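Local coordinates for putative extracellular solute-binding protein (Bordetella bronchiseptica, PDB 4P56) that binds mandelate and probably delivers it, as the periplasmic receptor, to a TRAP transporter, at residues T113-T124 with S331-D340; P148-V158 with I222-L233. All blocks are in the same frame, centred on the assembly; numbering follows the deposited sequence.

Overall arrangement
Two contacts of this single chain illustrate how residues distant in sequence are brought together to fix a two-lobed binding protein. From the N terminus, the chain first reaches 113-124, the start of helix 114-129, whose partner 331-340 lies in the last helix; interaction 1 therefore closes a loop of about 200 residues. Within that loop falls interaction 2, where 148-158 pairs with 222-233 to join two neighbouring strands of the mixed six-stranded sheet. The loops thus nest and do not cross. The centres of the two contacts are about 24 Å apart, yet they touch: Arg-117 NH2 of helix 114-129 makes a weak hydrogen bond to Gly-231 O in the turn that follows strand 225-228.

Interaction 1. Residues T113-T124 with S331-D340; sequences TATSRSIAAWDT and SFRAEIKQLD
The ring of Phe-332 meets helix 114-129 with its edge, near the plane of which lie Ala-121 N and Thr-124 OG1, while Ile-336 CG2 of its own helix covers one face, 4.2 Å above the plane. With CG anti to the backbone N (chi1 169°), the ring fits as a knob among Arg-117, Ala-120, Ala-121 and Thr-124, and Phe-104 makes an edge-to-face contact with it. Ala-120 returns the knob: its CB lies 3.6 Å from Phe-332 CD1, among Phe-332, Glu-335, Ile-336 and Leu-339. The carboxylates of Asp-123 and Glu-335 are nearly coplanar, with OD2 of the former 2.5 Å from OE2 of the latter. So short a separation suggests that one of the two acids is probably protonated, and Arg-264 forms a salt bridge with Asp-123. At one end Ser-116 OG donates to Asp-340 OD1 (2.7 Å) from above the carboxylate plane, while Thr-113, at the N-cap position, accepts from Ser-116 N through OG1. At the other, a water donates to Thr-124 OG1 and Glu-335 OE1 and also bonds Ser-331 OG. The axes of the two segments approach to 8.9 Å and run roughly antiparallel (151°): knobs-into-holes packing, which fastens the C-terminal helix to helix 114-129.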
loop_
_atom_site.group_PDB
_atom_site.type_symbol
_atom_site.label_atom_id
_atom_site.label_comp_id
_atom_site.label_asym_id
_atom_site.label_seq_id
_atom_site.Cartn_x
_atom_site.Cartn_y
_atom_site.Cartn_z
ATOM N N THR A 113 -5.471 8.332 7.554
ATOM C CA THR A 113 -4.265 8.796 6.865
ATOM C C THR A 113 -3.308 7.648 6.627
ATOM O O THR A 113 -3.392 6.620 7.288
ATOM C CB THR A 113 -3.531 9.933 7.633
ATOM O OG1 THR A 113 -2.876 9.416 8.807
ATOM C CG2 THR A 113 -4.498 11.083 8.003
ATOM N N ALA A 114 -2.405 7.820 5.657
ATOM C CA ALA A 114 -1.343 6.858 5.446
ATOM C C ALA A 114 -0.402 6.816 6.652
ATOM O O ALA A 114 0.147 5.765 6.965
ATOM C CB ALA A 114 -0.553 7.208 4.210
ATOM N N THR A 115 -0.183 7.956 7.305
ATOM C CA THR A 115 0.731 7.988 8.443
ATOM C C THR A 115 0.253 7.126 9.590
ATOM O O THR A 115 0.990 6.253 10.088
ATOM C CB THR A 115 1.010 9.430 8.909
ATOM O OG1 THR A 115 1.711 10.117 7.871
ATOM C CG2 THR A 115 1.897 9.443 10.189
ATOM N N SER A 116 -0.969 7.352 10.048
ATOM C CA SER A 116 -1.493 6.554 11.154
ATOM C C SER A 116 -1.558 5.048 10.817
ATOM O O SER A 116 -1.104 4.194 11.607
ATOM C CB SER A 116 -2.871 7.098 11.575
ATOM O OG SER A 116 -3.792 6.886 10.516
ATOM N N ARG A 117 -2.064 4.720 9.629
ATOM C CA ARG A 117 -2.167 3.307 9.198
ATOM C C ARG A 117 -0.808 2.616 9.051
ATOM O O ARG A 117 -0.664 1.433 9.397
ATOM C CB ARG A 117 -2.912 3.213 7.874
ATOM C CG ARG A 117 -3.442 1.836 7.566
ATOM C CD ARG A 117 -4.021 1.785 6.140
ATOM N NE ARG A 117 -5.167 2.652 5.920
ATOM C CZ ARG A 117 -6.426 2.288 6.156
ATOM N NH1 ARG A 117 -6.705 1.093 6.674
ATOM N NH2 ARG A 117 -7.409 3.119 5.889
ATOM N N SER A 118 0.179 3.337 8.519
ATOM C CA SER A 118 1.516 2.782 8.353
ATOM C C SER A 118 2.123 2.444 9.709
ATOM O O SER A 118 2.653 1.359 9.924
ATOM C CB SER A 118 2.450 3.786 7.656
ATOM O OG SER A 118 2.050 4.038 6.323
ATOM N N ILE A 119 2.078 3.401 10.622
ATOM C CA ILE A 119 2.688 3.206 11.929
ATOM C C ILE A 119 1.994 2.063 12.650
ATOM O O ILE A 119 2.652 1.180 13.180
ATOM C CB ILE A 119 2.627 4.480 12.775
ATOM C CG1 ILE A 119 3.599 5.498 12.200
ATOM C CG2 ILE A 119 3.004 4.171 14.223
ATOM C CD1 ILE A 119 3.333 6.887 12.641
ATOM N N ALA A 120 0.669 2.072 12.654
ATOM C CA ALA A 120 -0.076 1.044 13.367
ATOM C C ALA A 120 0.092 -0.309 12.689
ATOM O O ALA A 120 0.209 -1.344 13.358
ATOM C CB ALA A 120 -1.567 1.434 13.479
ATOM N N ALA A 121 0.161 -0.324 11.365
ATOM C CA ALA A 121 0.350 -1.598 10.661
ATOM C C ALA A 121 1.694 -2.221 10.996
ATOM O O ALA A 121 1.773 -3.407 11.303
ATOM C CB ALA A 121 0.224 -1.424 9.164
ATOM N N TRP A 122 2.764 -1.442 10.896
ATOM C CA TRP A 122 4.085 -1.959 11.237
ATOM C C TRP A 122 4.166 -2.383 12.697
ATOM O O TRP A 122 4.696 -3.442 13.006
ATOM C CB TRP A 122 5.209 -0.958 10.935
ATOM C CG TRP A 122 6.471 -1.442 11.570
ATOM C CD1 TRP A 122 7.089 -0.935 12.665
ATOM C CD2 TRP A 122 7.221 -2.605 11.178
ATOM N NE1 TRP A 122 8.190 -1.707 12.979
ATOM C CE2 TRP A 122 8.287 -2.737 12.079
ATOM C CE3 TRP A 122 7.078 -3.547 10.142
ATOM C CZ2 TRP A 122 9.224 -3.772 11.983
ATOM C CZ3 TRP A 122 7.983 -4.581 10.048
ATOM C CH2 TRP A 122 9.060 -4.688 10.956
ATOM N N ASP A 123 3.697 -1.548 13.604
ATOM C CA ASP A 123 3.846 -1.858 15.020
ATOM C C ASP A 123 3.138 -3.188 15.294
ATOM O O ASP A 123 3.633 -4.029 16.048
ATOM C CB ASP A 123 3.280 -0.742 15.908
ATOM C CG ASP A 123 4.220 0.474 16.030
ATOM O OD1 ASP A 123 5.400 0.373 15.650
ATOM O OD2 ASP A 123 3.782 1.544 16.529
ATOM N N THR A 124 1.996 -3.399 14.653
ATOM C CA THR A 124 1.199 -4.612 14.908
ATOM C C THR A 124 1.936 -5.821 14.309
ATOM O O THR A 124 2.067 -6.869 14.964
ATOM C CB THR A 124 -0.193 -4.469 14.290
ATOM O OG1 THR A 124 -0.896 -3.366 14.918
ATOM C CG2 THR A 124 -1.000 -5.741 14.451
ATOM N N SER A 331 -4.987 -4.511 19.014
ATOM C CA SER A 331 -3.862 -3.623 19.165
ATOM C C SER A 331 -3.815 -2.602 18.024
ATOM O O SER A 331 -3.633 -1.397 18.239
ATOM C CB SER A 331 -2.586 -4.456 19.159
ATOM O OG SER A 331 -1.450 -3.642 19.391
ATOM N N PHE A 332 -3.958 -3.102 16.803
ATOM C CA PHE A 332 -3.973 -2.224 15.645
ATOM C C PHE A 332 -5.086 -1.171 15.778
ATOM O O PHE A 332 -4.858 -0.013 15.508
ATOM C CB PHE A 332 -4.151 -3.001 14.363
ATOM C CG PHE A 332 -4.435 -2.132 13.164
ATOM C CD1 PHE A 332 -3.400 -1.477 12.490
ATOM C CD2 PHE A 332 -5.730 -2.001 12.684
ATOM C CE1 PHE A 332 -3.662 -0.689 11.377
ATOM C CE2 PHE A 332 -5.996 -1.205 11.560
ATOM C CZ PHE A 332 -4.962 -0.560 10.908
ATOM N N ARG A 333 -6.286 -1.592 16.172
ATOM C CA ARG A 333 -7.429 -0.671 16.218
ATOM C C ARG A 333 -7.241 0.375 17.261
ATOM O O ARG A 333 -7.625 1.537 17.056
ATOM C CB ARG A 333 -8.742 -1.418 16.461
ATOM C CG ARG A 333 -9.140 -2.162 15.216
ATOM C CD ARG A 333 -10.271 -3.134 15.410
ATOM N NE ARG A 333 -10.666 -3.541 14.080
ATOM C CZ ARG A 333 -11.523 -4.509 13.794
ATOM N NH1 ARG A 333 -12.097 -5.215 14.771
ATOM N NH2 ARG A 333 -11.789 -4.760 12.515
ATOM N N ALA A 334 -6.681 -0.027 18.398
ATOM C CA ALA A 334 -6.492 0.919 19.488
ATOM C C ALA A 334 -5.452 1.934 19.064
ATOM O O ALA A 334 -5.601 3.136 19.281
ATOM C CB ALA A 334 -6.042 0.211 20.731
ATOM N N GLU A 335 -4.408 1.449 18.416
ATOM C CA GLU A 335 -3.302 2.329 18.064
ATOM C C GLU A 335 -3.669 3.321 16.947
ATOM O O GLU A 335 -3.310 4.504 17.011
ATOM C CB GLU A 335 -2.084 1.506 17.672
ATOM C CG GLU A 335 -0.893 2.374 17.297
ATOM C CD GLU A 335 0.356 1.564 17.017
ATOM O OE1 GLU A 335 0.306 0.315 17.156
ATOM O OE2 GLU A 335 1.382 2.185 16.671
ATOM N N ILE A 336 -4.400 2.864 15.935
ATOM C CA ILE A 336 -4.764 3.752 14.822
ATOM C C ILE A 336 -5.814 4.790 15.255
ATOM O O ILE A 336 -5.753 5.953 14.843
ATOM C CB ILE A 336 -5.180 2.960 13.534
ATOM C CG1 ILE A 336 -5.015 3.838 12.275
ATOM C CG2 ILE A 336 -6.595 2.463 13.668
ATOM C CD1 ILE A 336 -5.173 3.087 10.948
ATOM N N LYS A 337 -6.726 4.390 16.135
ATOM C CA LYS A 337 -7.740 5.287 16.687
ATOM C C LYS A 337 -7.046 6.411 17.463
ATOM O O LYS A 337 -7.363 7.586 17.279
ATOM C CB LYS A 337 -8.688 4.477 17.588
ATOM C CG LYS A 337 -9.962 5.162 18.050
ATOM C CD LYS A 337 -10.678 4.271 19.079
ATOM C CE LYS A 337 -11.693 5.053 19.914
ATOM N NZ LYS A 337 -12.132 4.295 21.143
ATOM N N GLN A 338 -6.063 6.052 18.282
ATOM C CA GLN A 338 -5.269 7.037 19.020
ATOM C C GLN A 338 -4.428 7.947 18.096
ATOM O O GLN A 338 -4.442 9.185 18.214
ATOM C CB GLN A 338 -4.347 6.299 19.984
ATOM C CG GLN A 338 -3.377 7.205 20.726
ATOM C CD GLN A 338 -2.854 6.563 22.006
ATOM O OE1 GLN A 338 -3.579 5.835 22.695
ATOM N NE2 GLN A 338 -1.589 6.821 22.326
ATOM N N LEU A 339 -3.667 7.348 17.191
ATOM C CA LEU A 339 -2.931 8.151 16.216
ATOM C C LEU A 339 -3.848 9.130 15.454
ATOM O O LEU A 339 -3.538 10.320 15.315
ATOM C CB LEU A 339 -2.190 7.231 15.245
ATOM C CG LEU A 339 -1.017 6.506 15.911
ATOM C CD1 LEU A 339 -0.469 5.410 15.004
ATOM C CD2 LEU A 339 0.066 7.521 16.251
ATOM N N ASP A 340 -4.973 8.629 14.964
ATOM C CA ASP A 340 -5.914 9.435 14.207
ATOM C C ASP A 340 -6.482 10.584 15.047
ATOM O O ASP A 340 -6.969 11.590 14.500
ATOM C CB ASP A 340 -7.033 8.555 13.649
ATOM C CG ASP A 340 -6.675 7.952 12.312
ATOM O OD1 ASP A 340 -5.657 8.374 11.704
ATOM O OD2 ASP A 340 -7.427 7.082 11.850
HETATM O O HOH W 1 -0.199 -2.411 17.328
#

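Interaction 2. Residues P148-V158 with I222-L233; sequences PGIAFTTSKPV and IIRHATEFPGGL
Phe-152 and Ala-226 face each other as a non-hydrogen-bonded pair, Phe-152 CD1 lying 3.5 Å from Ala-226 CB. Ile-150 CG2 sits over the centre of the Phe-152 ring, 3.6 Å above the plane, and Ile-223 crosses the Phe-152 side chain at about a right angle. On the other face of the sheet, Thr-227 turns OG1 beside its own nitrogen (chi1 -61°) and donates to Val-158 O at 2.6 Å, in the carbonyl plane and on a lone pair; a water joins the same hydroxyl to Val-158 N. Thr-153 holds OG1 between its backbone N and carbonyl carbon (chi1 53°), from where it donates to Lys-156 O and comes within 3.1 Å of His-225 CB. The His-225 imidazole lies with one face against Pro-157 N and Lys-156 C, and its edge toward Thr-153 O. Ile-150 and Glu-228 run side by side, the carboxylate being held by Arg-282. Beyond the strands, Leu-233 N bonds Gly-149 O after the type II turn from Phe-229 to Gly-232. Arg-224 and His-225, both opposite Thr-153, form a classic beta bulge in this antiparallel pair of the mixed sheet, with strand 149-153 between 206-210 and 225-228, and 225-228 next to the edge strand 291-294.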
loop_
_atom_site.group_PDB
_atom_site.type_symbol
_atom_site.label_atom_id
_atom_site.label_comp_id
_atom_site.label_asym_id
_atom_site.label_seq_id
_atom_site.Cartn_x
_atom_site.Cartn_y
_atom_site.Cartn_z
ATOM N N PRO A 148 -6.341 6.529 2.324
ATOM C CA PRO A 148 -7.687 6.026 2.089
ATOM C C PRO A 148 -7.910 5.755 0.608
ATOM O O PRO A 148 -7.642 6.632 -0.221
ATOM C CB PRO A 148 -8.589 7.190 2.514
ATOM C CG PRO A 148 -7.765 8.057 3.361
ATOM C CD PRO A 148 -6.331 7.805 3.066
ATOM N N GLY A 149 -8.401 4.564 0.298
ATOM C CA GLY A 149 -8.703 4.188 -1.078
ATOM C C GLY A 149 -9.985 4.865 -1.538
ATOM O O GLY A 149 -10.942 5.056 -0.770
ATOM N N ILE A 150 -9.992 5.236 -2.803
ATOM C CA ILE A 150 -11.118 5.936 -3.403
ATOM C C ILE A 150 -11.625 5.153 -4.602
ATOM O O ILE A 150 -10.846 4.504 -5.298
ATOM C CB ILE A 150 -10.656 7.308 -3.891
ATOM C CG1 ILE A 150 -10.270 8.160 -2.678
ATOM C CG2 ILE A 150 -11.772 7.953 -4.721
ATOM C CD1 ILE A 150 -9.629 9.513 -3.012
ATOM N N ALA A 151 -12.929 5.208 -4.855
ATOM C CA ALA A 151 -13.462 4.579 -6.041
ATOM C C ALA A 151 -13.533 5.585 -7.191
ATOM O O ALA A 151 -14.427 6.443 -7.225
ATOM C CB ALA A 151 -14.858 3.981 -5.764
ATOM N N PHE A 152 -12.605 5.461 -8.139
ATOM C CA PHE A 152 -12.578 6.338 -9.313
ATOM C C PHE A 152 -13.179 5.645 -10.534
ATOM O O PHE A 152 -12.878 4.468 -10.820
ATOM C CB PHE A 152 -11.143 6.702 -9.685
ATOM C CG PHE A 152 -10.434 7.554 -8.687
ATOM C CD1 PHE A 152 -10.751 8.894 -8.544
ATOM C CD2 PHE A 152 -9.394 7.025 -7.925
ATOM C CE1 PHE A 152 -10.072 9.699 -7.649
ATOM C CE2 PHE A 152 -8.697 7.843 -7.020
ATOM C CZ PHE A 152 -9.026 9.171 -6.888
ATOM N N THR A 153 -14.001 6.377 -11.285
ATOM C CA THR A 153 -14.534 5.838 -12.531
ATOM C C THR A 153 -14.496 6.859 -13.657
ATOM O O THR A 153 -14.512 8.072 -13.439
ATOM C CB THR A 153 -15.964 5.409 -12.387
ATOM O OG1 THR A 153 -16.705 6.501 -11.851
ATOM C CG2 THR A 153 -16.070 4.212 -11.472
ATOM N N THR A 154 -14.480 6.340 -14.872
ATOM C CA THR A 154 -14.309 7.162 -16.056
ATOM C C THR A 154 -15.605 7.905 -16.353
ATOM O O THR A 154 -15.579 9.109 -16.535
ATOM C CB THR A 154 -13.879 6.299 -17.234
ATOM O OG1 THR A 154 -12.605 5.708 -16.929
ATOM C CG2 THR A 154 -13.811 7.122 -18.530
ATOM N N SER A 155 -16.739 7.210 -16.353
ATOM C CA SER A 155 -17.987 7.832 -16.784
ATOM C C SER A 155 -19.209 7.465 -15.939
ATOM O O SER A 155 -20.302 7.986 -16.154
ATOM C CB SER A 155 -18.253 7.443 -18.235
ATOM O OG SER A 155 -18.480 6.043 -18.322
ATOM N N LYS A 156 -19.037 6.572 -14.977
ATOM C CA LYS A 156 -20.174 6.064 -14.225
ATOM C C LYS A 156 -20.071 6.460 -12.765
ATOM O O LYS A 156 -19.187 5.993 -12.061
ATOM C CB LYS A 156 -20.222 4.541 -14.337
ATOM C CG LYS A 156 -20.490 4.059 -15.751
ATOM C CD LYS A 156 -20.536 2.529 -15.828
ATOM C CE LYS A 156 -21.044 2.060 -17.194
ATOM N NZ LYS A 156 -20.109 2.413 -18.314
ATOM N N PRO A 157 -20.982 7.318 -12.300
ATOM C CA PRO A 157 -20.934 7.729 -10.901
ATOM C C PRO A 157 -21.264 6.583 -9.972
ATOM O O PRO A 157 -22.014 5.663 -10.328
ATOM C CB PRO A 157 -22.003 8.814 -10.810
ATOM C CG PRO A 157 -22.961 8.508 -11.908
ATOM C CD PRO A 157 -22.152 7.878 -13.007
ATOM N N VAL A 158 -20.671 6.623 -8.788
ATOM C CA VAL A 158 -20.950 5.624 -7.765
ATOM C C VAL A 158 -21.575 6.311 -6.560
ATOM O O VAL A 158 -20.871 6.878 -5.729
ATOM C CB VAL A 158 -19.673 4.880 -7.304
ATOM C CG1 VAL A 158 -20.033 3.816 -6.253
ATOM C CG2 VAL A 158 -18.968 4.234 -8.482
ATOM N N ILE A 222 -8.939 11.490 -17.796
ATOM C CA ILE A 222 -9.813 10.371 -18.144
ATOM C C ILE A 222 -10.912 10.174 -17.089
ATOM O O ILE A 222 -12.096 10.032 -17.402
ATOM C CB ILE A 222 -9.016 9.062 -18.185
ATOM C CG1 ILE A 222 -7.970 9.090 -19.311
ATOM C CG2 ILE A 222 -9.953 7.892 -18.351
ATOM C CD1 ILE A 222 -6.939 7.965 -19.186
ATOM N N ILE A 223 -10.489 10.108 -15.838
ATOM C CA ILE A 223 -11.397 9.913 -14.715
ATOM C C ILE A 223 -12.274 11.162 -14.535
ATOM O O ILE A 223 -11.759 12.267 -14.423
ATOM C CB ILE A 223 -10.611 9.650 -13.417
ATOM C CG1 ILE A 223 -9.834 8.330 -13.496
ATOM C CG2 ILE A 223 -11.521 9.656 -12.191
ATOM C CD1 ILE A 223 -10.688 7.075 -13.652
ATOM N N ARG A 224 -13.593 10.978 -14.516
ATOM C CA ARG A 224 -14.522 12.081 -14.267
ATOM C C ARG A 224 -15.365 11.929 -12.992
ATOM O O ARG A 224 -16.208 12.777 -12.708
ATOM C CB ARG A 224 -15.493 12.263 -15.447
ATOM C CG ARG A 224 -14.825 12.377 -16.802
ATOM C CD ARG A 224 -13.904 13.584 -16.894
ATOM N NE ARG A 224 -14.570 14.821 -16.500
ATOM C CZ ARG A 224 -15.163 15.688 -17.327
ATOM N NH1 ARG A 224 -15.191 15.494 -18.647
ATOM N NH2 ARG A 224 -15.727 16.778 -16.820
ATOM N N HIS A 225 -15.154 10.849 -12.245
ATOM C CA HIS A 225 -16.005 10.544 -11.099
ATOM C C HIS A 225 -15.176 9.939 -9.988
ATOM O O HIS A 225 -14.264 9.151 -10.241
ATOM C CB HIS A 225 -17.102 9.564 -11.506
ATOM C CG HIS A 225 -17.987 10.071 -12.607
ATOM N ND1 HIS A 225 -19.126 10.812 -12.377
ATOM C CD2 HIS A 225 -17.901 9.927 -13.952
ATOM C CE1 HIS A 225 -19.696 11.115 -13.530
ATOM N NE2 HIS A 225 -18.965 10.603 -14.503
ATOM N N ALA A 226 -15.463 10.340 -8.761
ATOM C CA ALA A 226 -14.778 9.775 -7.601
ATOM C C ALA A 226 -15.734 9.726 -6.422
ATOM O O ALA A 226 -16.436 10.714 -6.150
ATOM C CB ALA A 226 -13.552 10.630 -7.225
ATOM N N THR A 227 -15.716 8.613 -5.693
ATOM C CA THR A 227 -16.486 8.487 -4.453
ATOM C C THR A 227 -15.552 8.165 -3.320
ATOM O O THR A 227 -14.812 7.195 -3.369
ATOM C CB THR A 227 -17.576 7.414 -4.560
ATOM O OG1 THR A 227 -18.479 7.805 -5.608
ATOM C CG2 THR A 227 -18.347 7.289 -3.225
ATOM N N GLU A 228 -15.560 9.026 -2.319
ATOM C CA GLU A 228 -14.699 8.871 -1.166
ATOM C C GLU A 228 -15.514 8.299 -0.036
ATOM O O GLU A 228 -16.722 8.492 0.029
ATOM C CB GLU A 228 -14.129 10.214 -0.738
ATOM C CG GLU A 228 -13.236 10.875 -1.765
ATOM C CD GLU A 228 -12.651 12.138 -1.204
ATOM O OE1 GLU A 228 -13.274 13.196 -1.385
ATOM O OE2 GLU A 228 -11.601 12.066 -0.517
ATOM N N PHE A 229 -14.824 7.606 0.862
ATOM C CA PHE A 229 -15.448 6.913 1.971
ATOM C C PHE A 229 -14.682 7.262 3.241
ATOM O O PHE A 229 -13.451 7.283 3.232
ATOM C CB PHE A 229 -15.308 5.411 1.749
ATOM C CG PHE A 229 -16.162 4.865 0.640
ATOM C CD1 PHE A 229 -15.742 4.937 -0.676
ATOM C CD2 PHE A 229 -17.377 4.265 0.922
ATOM C CE1 PHE A 229 -16.514 4.430 -1.683
ATOM C CE2 PHE A 229 -18.151 3.767 -0.081
ATOM C CZ PHE A 229 -17.709 3.838 -1.393
ATOM N N PRO A 230 -15.396 7.493 4.341
ATOM C CA PRO A 230 -14.712 7.778 5.595
ATOM C C PRO A 230 -13.812 6.633 6.011
ATOM O O PRO A 230 -14.251 5.486 6.104
ATOM C CB PRO A 230 -15.861 7.969 6.590
ATOM C CG PRO A 230 -16.994 8.467 5.739
ATOM C CD PRO A 230 -16.854 7.676 4.456
ATOM N N GLY A 231 -12.548 6.966 6.259
ATOM C CA GLY A 231 -11.555 5.988 6.660
ATOM C C GLY A 231 -11.115 5.105 5.516
ATOM O O GLY A 231 -10.400 4.115 5.731
ATOM N N GLY A 232 -11.555 5.442 4.301
ATOM C CA GLY A 232 -11.135 4.718 3.120
ATOM C C GLY A 232 -12.016 3.535 2.750
ATOM O O GLY A 232 -12.559 2.839 3.597
ATOM N N LEU A 233 -12.133 3.290 1.454
ATOM C CA LEU A 233 -12.848 2.127 0.976
ATOM C C LEU A 233 -12.037 0.868 1.227
ATOM O O LEU A 233 -12.596 -0.224 1.416
ATOM C CB LEU A 233 -13.159 2.274 -0.512
ATOM C CG LEU A 233 -13.889 1.105 -1.180
ATOM C CD1 LEU A 233 -15.236 0.830 -0.498
ATOM C CD2 LEU A 233 -14.091 1.342 -2.657
HETATM O O HOH W 2 -11.956 7.326 0.341
HETATM O O HOH W 3 -18.614 8.556 -8.385
#